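PDB 2GLF: probable M18-family aminopeptidase 1 from Thermotoga maritima, which probably acts as a metal-dependent aminopeptidase of the M18 family, removing residues from the amino-terminal ends of peptides. Local coordinates for the interface of chains A and B and the interface of chains A and C. Sequence-based numbering; all coordinates share one arbitrary frame. Chains: chain A/B/C, Probable M18-family aminopeptidase 1.

Contact 1: the interface of chains A and B. Residues chain A 125, 172-175, 178-179; chain B 125, 172-175, 178-179.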
loop_
_atom_site.group_PDB
_atom_site.type_symbol
_atom_site.label_atom_id
_atom_site.label_comp_id
_atom_site.label_asym_id
_atom_site.label_seq_id
_atom_site.Cartn_x
_atom_site.Cartn_y
_atom_site.Cartn_z
ATOM N N TYR A 125 1.377 10.658 26.686
ATOM C CA TYR A 125 -0.063 10.588 26.865
ATOM C C TYR A 125 -0.374 10.436 28.352
ATOM O O TYR A 125 -1.516 10.608 28.774
ATOM C CB TYR A 125 -0.684 9.442 26.053
ATOM C CG TYR A 125 -0.117 8.069 26.306
ATOM C CD1 TYR A 125 0.828 7.520 25.446
ATOM C CD2 TYR A 125 -0.544 7.305 27.393
ATOM C CE1 TYR A 125 1.334 6.237 25.657
ATOM C CE2 TYR A 125 -0.044 6.023 27.614
ATOM C CZ TYR A 125 0.892 5.493 26.742
ATOM O OH TYR A 125 1.369 4.217 26.934
ATOM N N ASP A 172 -7.593 8.460 14.465
ATOM C CA ASP A 172 -7.081 7.226 15.055
ATOM C C ASP A 172 -5.619 7.023 14.659
ATOM O O ASP A 172 -5.264 6.001 14.073
ATOM C CB ASP A 172 -7.914 6.037 14.576
ATOM C CG ASP A 172 -7.579 4.759 15.313
ATOM O OD1 ASP A 172 -7.829 4.693 16.535
ATOM O OD2 ASP A 172 -7.062 3.822 14.671
ATOM N N ALA A 173 -4.777 8.002 14.985
ATOM C CA ALA A 173 -3.350 7.959 14.656
ATOM C C ALA A 173 -2.538 7.051 15.577
ATOM O O ALA A 173 -3.045 6.569 16.590
ATOM C CB ALA A 173 -2.771 9.369 14.685
ATOM N N LYS A 174 -1.274 6.825 15.215
ATOM C CA LYS A 174 -0.381 5.983 16.009
ATOM C C LYS A 174 0.292 6.833 17.081
ATOM O O LYS A 174 0.427 8.048 16.927
ATOM C CB LYS A 174 0.677 5.324 15.119
ATOM C CG LYS A 174 1.668 6.285 14.489
ATOM C CD LYS A 174 2.752 5.538 13.719
ATOM C CE LYS A 174 2.212 4.892 12.447
ATOM N NZ LYS A 174 1.812 5.909 11.434
ATOM N N ILE A 175 0.702 6.191 18.171
ATOM C CA ILE A 175 1.344 6.879 19.288
ATOM C C ILE A 175 2.464 7.847 18.903
ATOM O O ILE A 175 2.605 8.907 19.520
ATOM C CB ILE A 175 1.888 5.865 20.295
ATOM C CG1 ILE A 175 0.728 5.080 20.887
ATOM C CG2 ILE A 175 2.639 6.577 21.404
ATOM C CD1 ILE A 175 -0.309 5.985 21.515
ATOM N N LYS A 178 -0.177 11.859 17.033
ATOM C CA LYS A 178 -1.222 12.004 18.037
ATOM C C LYS A 178 -0.800 12.968 19.141
ATOM O O LYS A 178 -1.248 14.114 19.180
ATOM C CB LYS A 178 -1.551 10.630 18.642
ATOM C CG LYS A 178 -2.737 10.598 19.597
ATOM C CD LYS A 178 -4.027 10.983 18.889
ATOM C CE LYS A 178 -5.233 10.690 19.756
ATOM N NZ LYS A 178 -5.067 11.257 21.123
ATOM N N PHE A 179 0.067 12.501 20.034
ATOM C CA PHE A 179 0.527 13.323 21.145
ATOM C C PHE A 179 1.806 14.066 20.813
ATOM O O PHE A 179 2.857 13.463 20.604
ATOM C CB PHE A 179 0.735 12.461 22.387
ATOM C CG PHE A 179 -0.458 11.632 22.739
ATOM C CD1 PHE A 179 -0.545 10.304 22.329
ATOM C CD2 PHE A 179 -1.521 12.189 23.440
ATOM C CE1 PHE A 179 -1.676 9.542 22.609
ATOM C CE2 PHE A 179 -2.655 11.441 23.724
ATOM C CZ PHE A 179 -2.733 10.115 23.309
ATOM N N TYR B 125 -6.093 4.878 27.669
ATOM C CA TYR B 125 -4.814 5.371 28.162
ATOM C C TYR B 125 -4.845 6.321 29.350
ATOM O O TYR B 125 -3.807 6.591 29.962
ATOM C CB TYR B 125 -3.991 5.975 27.021
ATOM C CG TYR B 125 -4.591 7.177 26.343
ATOM C CD1 TYR B 125 -5.399 7.043 25.210
ATOM C CD2 TYR B 125 -4.321 8.460 26.812
ATOM C CE1 TYR B 125 -5.915 8.164 24.563
ATOM C CE2 TYR B 125 -4.835 9.581 26.175
ATOM C CZ TYR B 125 -5.627 9.429 25.056
ATOM O OH TYR B 125 -6.123 10.556 24.447
ATOM N N ASP B 172 4.533 1.024 18.178
ATOM C CA ASP B 172 3.450 2.000 18.263
ATOM C C ASP B 172 2.382 1.793 17.191
ATOM O O ASP B 172 2.594 2.048 16.004
ATOM C CB ASP B 172 3.988 3.439 18.191
ATOM C CG ASP B 172 4.282 3.888 16.773
ATOM O OD1 ASP B 172 4.106 5.091 16.488
ATOM O OD2 ASP B 172 4.689 3.046 15.948
ATOM N N ALA B 173 1.227 1.311 17.629
ATOM C CA ALA B 173 0.111 1.082 16.732
ATOM C C ALA B 173 -0.823 2.277 16.866
ATOM O O ALA B 173 -0.539 3.213 17.624
ATOM C CB ALA B 173 -0.613 -0.196 17.118
ATOM N N LYS B 174 -1.927 2.264 16.126
ATOM C CA LYS B 174 -2.871 3.362 16.231
ATOM C C LYS B 174 -3.440 3.314 17.644
ATOM O O LYS B 174 -3.529 2.247 18.250
ATOM C CB LYS B 174 -4.004 3.231 15.208
ATOM C CG LYS B 174 -3.586 3.479 13.773
ATOM C CD LYS B 174 -2.989 2.234 13.161
ATOM C CE LYS B 174 -4.023 1.123 13.109
ATOM N NZ LYS B 174 -5.247 1.562 12.382
ATOM N N ILE B 175 -3.806 4.476 18.169
ATOM C CA ILE B 175 -4.370 4.552 19.500
ATOM C C ILE B 175 -5.478 3.506 19.650
ATOM O O ILE B 175 -5.779 3.061 20.758
ATOM C CB ILE B 175 -4.936 5.953 19.760
ATOM C CG1 ILE B 175 -5.296 6.089 21.231
ATOM C CG2 ILE B 175 -6.137 6.204 18.869
ATOM C CD1 ILE B 175 -4.096 5.947 22.138
ATOM N N LYS B 178 -3.448 -1.391 20.742
ATOM C CA LYS B 178 -2.633 -0.915 21.863
ATOM C C LYS B 178 -3.624 -0.308 22.826
ATOM O O LYS B 178 -4.356 0.603 22.462
ATOM C CB LYS B 178 -1.650 0.166 21.423
ATOM C CG LYS B 178 -1.347 1.174 22.513
ATOM C CD LYS B 178 -0.144 2.040 22.159
ATOM C CE LYS B 178 1.178 1.294 22.389
ATOM N NZ LYS B 178 1.515 1.189 23.840
ATOM N N PHE B 179 -3.631 -0.788 24.056
ATOM C CA PHE B 179 -4.592 -0.319 25.058
ATOM C C PHE B 179 -5.828 -1.132 24.722
ATOM O O PHE B 179 -6.664 -0.713 23.927
ATOM C CB PHE B 179 -4.931 1.182 24.922
ATOM C CG PHE B 179 -3.746 2.098 25.037
ATOM C CD1 PHE B 179 -3.606 3.176 24.160
ATOM C CD2 PHE B 179 -2.765 1.884 26.002
ATOM C CE1 PHE B 179 -2.505 4.030 24.238
ATOM C CE2 PHE B 179 -1.657 2.732 26.091
ATOM C CZ PHE B 179 -1.528 3.809 25.202
#
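Four aromatic rings and two short backbone stretches make this two-fold contact. The tip of the A:Phe179 ring points at one face of B:Tyr125, its CZ 3.4 Å from CZ of the phenol, with the planes 80° apart in an edge-to-face stack. The twin, B:Phe179 on A:Tyr125, is just as steep, and the two tyrosines cross obliquely, CD2 of A:Tyr125 lying 3.7 Å from CB of B:Tyr125. An alanine in place of B:Tyr125 would remove the face that A:Phe179 abuts and would probably loosen the aromatic cluster on that side of the axis. Beside the rings, the isoleucine side chains cross at about a right angle, their tips touching, CD1 of A:Ile175 to CD1 of B:Ile175 at 3.8 Å, although CG1 is anti to the backbone N in B (chi1 -170°) and beside it in A (chi1 -64°).

Backbone pairing holds the isoleucines in register. B:Ile175 N donates to A:Ala173 O at 2.7 Å, nearly straight and in the carbonyl plane; the reciprocal bond, from A:Ile175 N to O of the poorly ordered B:Ala173, is longer at 3.3 Å, its donor above that plane. Further out, poorly ordered B:Lys174 and A:Asp172 form a loose salt bridge. A:Lys178 CG and A:Tyr125 CB lie over opposite faces of the A:Phe179 ring, as their twins do in chain B, and so probably hold its tilt. The tyrosines sit at or near the start of short 3-10 helices (A 125-127, B 124-127), while the 172-179 residues here are loop, joined across the axis by an antiparallel bridge between A:Lys174 and B:Lys174, both poorly ordered.

Contact 2: the interface of chains A and C. Residues chain A 355, 368-371, 373-374; chain C 34, 137, 139, 221-224.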
loop_
_atom_site.group_PDB
_atom_site.type_symbol
_atom_site.label_atom_id
_atom_site.label_comp_id
_atom_site.label_asym_id
_atom_site.label_seq_id
_atom_site.Cartn_x
_atom_site.Cartn_y
_atom_site.Cartn_z
ATOM N N LYS A 355 23.567 -7.756 35.233
ATOM C CA LYS A 355 24.923 -7.861 34.711
ATOM C C LYS A 355 25.176 -6.930 33.525
ATOM O O LYS A 355 26.298 -6.460 33.332
ATOM C CB LYS A 355 25.224 -9.308 34.316
ATOM C CG LYS A 355 26.654 -9.528 33.885
ATOM C CD LYS A 355 27.009 -10.992 33.929
ATOM C CE LYS A 355 28.409 -11.239 33.394
ATOM N NZ LYS A 355 28.516 -10.863 31.957
ATOM N N ALA A 368 29.426 -6.144 33.776
ATOM C CA ALA A 368 30.144 -6.677 34.930
ATOM C C ALA A 368 30.876 -7.977 34.625
ATOM O O ALA A 368 30.280 -8.936 34.136
ATOM C CB ALA A 368 29.183 -6.894 36.072
ATOM N N HIS A 369 32.173 -7.993 34.922
ATOM C CA HIS A 369 33.012 -9.163 34.692
ATOM C C HIS A 369 32.582 -10.279 35.636
ATOM O O HIS A 369 32.118 -10.017 36.741
ATOM C CB HIS A 369 34.474 -8.813 34.961
ATOM C CG HIS A 369 34.981 -7.656 34.159
ATOM N ND1 HIS A 369 35.040 -7.672 32.783
ATOM C CD2 HIS A 369 35.480 -6.458 34.543
ATOM C CE1 HIS A 369 35.556 -6.534 32.352
ATOM N NE2 HIS A 369 35.832 -5.779 33.400
ATOM N N ALA A 370 32.741 -11.522 35.207
ATOM C CA ALA A 370 32.361 -12.649 36.036
ATOM C C ALA A 370 33.010 -12.568 37.419
ATOM O O ALA A 370 32.355 -12.815 38.438
ATOM C CB ALA A 370 32.749 -13.942 35.355
ATOM N N GLU A 371 34.293 -12.219 37.460
ATOM C CA GLU A 371 35.011 -12.128 38.727
ATOM C C GLU A 371 34.309 -11.205 39.714
ATOM O O GLU A 371 34.168 -11.539 40.891
ATOM C CB GLU A 371 36.450 -11.644 38.511
ATOM C CG GLU A 371 36.796 -11.262 37.080
ATOM C CD GLU A 371 36.946 -12.462 36.165
ATOM O OE1 GLU A 371 37.904 -13.246 36.351
ATOM O OE2 GLU A 371 36.100 -12.615 35.258
ATOM N N VAL A 373 31.072 -10.233 39.600
ATOM C CA VAL A 373 29.765 -10.770 39.942
ATOM C C VAL A 373 29.986 -11.855 41.001
ATOM O O VAL A 373 29.148 -12.070 41.886
ATOM C CB VAL A 373 29.061 -11.380 38.705
ATOM C CG1 VAL A 373 27.678 -11.896 39.090
ATOM C CG2 VAL A 373 28.952 -10.335 37.607
ATOM N N ALA A 374 31.128 -12.530 40.908
ATOM C CA ALA A 374 31.472 -13.576 41.863
ATOM C C ALA A 374 31.607 -12.950 43.249
ATOM O O ALA A 374 30.992 -13.401 44.212
ATOM C CB ALA A 374 32.777 -14.241 41.454
ATOM N N ARG C 34 39.692 -13.568 26.703
ATOM C CA ARG C 34 40.411 -14.076 27.865
ATOM C C ARG C 34 41.476 -15.058 27.387
ATOM O O ARG C 34 42.546 -15.170 27.986
ATOM C CB ARG C 34 39.454 -14.774 28.835
ATOM C CG ARG C 34 38.271 -13.916 29.236
ATOM C CD ARG C 34 37.273 -14.692 30.081
ATOM N NE ARG C 34 37.654 -14.684 31.483
ATOM C CZ ARG C 34 37.073 -13.930 32.407
ATOM N NH1 ARG C 34 36.075 -13.125 32.075
ATOM N NH2 ARG C 34 37.506 -13.971 33.658
ATOM N N VAL C 137 34.329 -19.053 31.922
ATOM C CA VAL C 137 34.679 -19.321 33.305
ATOM C C VAL C 137 33.479 -19.123 34.245
ATOM O O VAL C 137 32.589 -18.321 33.967
ATOM C CB VAL C 137 35.849 -18.408 33.734
ATOM C CG1 VAL C 137 35.495 -16.955 33.486
ATOM C CG2 VAL C 137 36.174 -18.635 35.194
ATOM N N PHE C 139 32.443 -19.050 38.657
ATOM C CA PHE C 139 32.949 -19.038 40.023
ATOM C C PHE C 139 31.908 -19.645 40.948
ATOM O O PHE C 139 30.725 -19.310 40.862
ATOM C CB PHE C 139 33.261 -17.612 40.475
ATOM C CG PHE C 139 34.376 -16.967 39.713
ATOM C CD1 PHE C 139 34.127 -16.298 38.525
ATOM C CD2 PHE C 139 35.685 -17.055 40.169
ATOM C CE1 PHE C 139 35.171 -15.725 37.797
ATOM C CE2 PHE C 139 36.733 -16.489 39.451
ATOM C CZ PHE C 139 36.478 -15.823 38.264
ATOM N N VAL C 221 25.440 -17.519 36.945
ATOM C CA VAL C 221 25.284 -16.089 37.174
ATOM C C VAL C 221 26.667 -15.466 37.262
ATOM O O VAL C 221 27.057 -14.664 36.413
ATOM C CB VAL C 221 24.543 -15.808 38.488
ATOM C CG1 VAL C 221 24.339 -14.315 38.650
ATOM C CG2 VAL C 221 23.207 -16.533 38.506
ATOM N N SER C 222 27.401 -15.851 38.299
ATOM C CA SER C 222 28.758 -15.367 38.516
ATOM C C SER C 222 29.662 -16.091 37.535
ATOM O O SER C 222 30.610 -16.776 37.928
ATOM C CB SER C 222 29.204 -15.663 39.949
ATOM O OG SER C 222 29.057 -17.043 40.252
ATOM N N GLY C 223 29.348 -15.951 36.254
ATOM C CA GLY C 223 30.142 -16.603 35.232
ATOM C C GLY C 223 29.995 -15.958 33.870
ATOM O O GLY C 223 29.052 -15.202 33.623
ATOM N N GLU C 224 30.937 -16.257 32.984
ATOM C CA GLU C 224 30.925 -15.714 31.637
ATOM C C GLU C 224 31.255 -16.782 30.603
ATOM O O GLU C 224 32.410 -17.182 30.457
ATOM C CB GLU C 224 31.910 -14.547 31.526
ATOM C CG GLU C 224 31.236 -13.200 31.726
ATOM C CD GLU C 224 32.201 -12.035 31.845
ATOM O OE1 GLU C 224 31.743 -10.888 31.655
ATOM O OE2 GLU C 224 33.398 -12.256 32.140
#
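The packed half of this contact is the start of helix 370-382 of chain A laid against strands 132-139 and 223-229 of chain C. Small side chains let the backbones come close: the methyl CB of A:Ala374 sits 3.5 Å from CB of C:Phe139, and the ring then runs along the helix towards A:Glu371, with CE1 3.7 Å from A:Glu371 CA. CB of A:Ala370 meets the edge of the same ring and also touches C:Gly223, where no side chain intervenes. C:Ser222 puts its CB against A:Ala374 CA, and its hydroxyl OG turns back to C:Phe139 O, 2.9 Å away, tying the loop to the strand behind it.

The looser half is polar. C:Arg34 and A:Glu371 reach tip to tip, NH2 to carboxylate OE2 at 2.5 Å on the syn lone pair and almost in the guanidinium plane; A:Glu371 is poorly ordered, so this salt bridge is less certain than the packing. C:Val137 CG1 lies over one guanidinium face, while C:Arg34 NH1 also pairs with C:Glu224 OE2 at 2.8 Å. The extended C:Glu224 carboxylate spans two groups of chain A, taking A:Lys355 NZ on the anti lone pair of OE1 at 3.2 Å and a weak bond from A:Ala370 N, at the helix start, whose dipole would probably steady its charge. Together, the packing and charge pairs join chain A to chain C in the deposited dodecamer.

Contact 1 and contact 2 lie about 42 Å apart, measured between the centres of their C-alpha atoms, and share no residue or secondary-structure element of chain A. They differ in kind: contact 1 belongs to a two-fold interface in which like meets like, whereas contact 2 joins different surfaces of two copies and its interface is not an exact two-fold. Chain A therefore has separate faces for chains B and C and can hold both at once. Repeated through the twelve copies of the deposited assembly, two such modes of association could build a closed particle, though the structure alone does not show that it forms in solution.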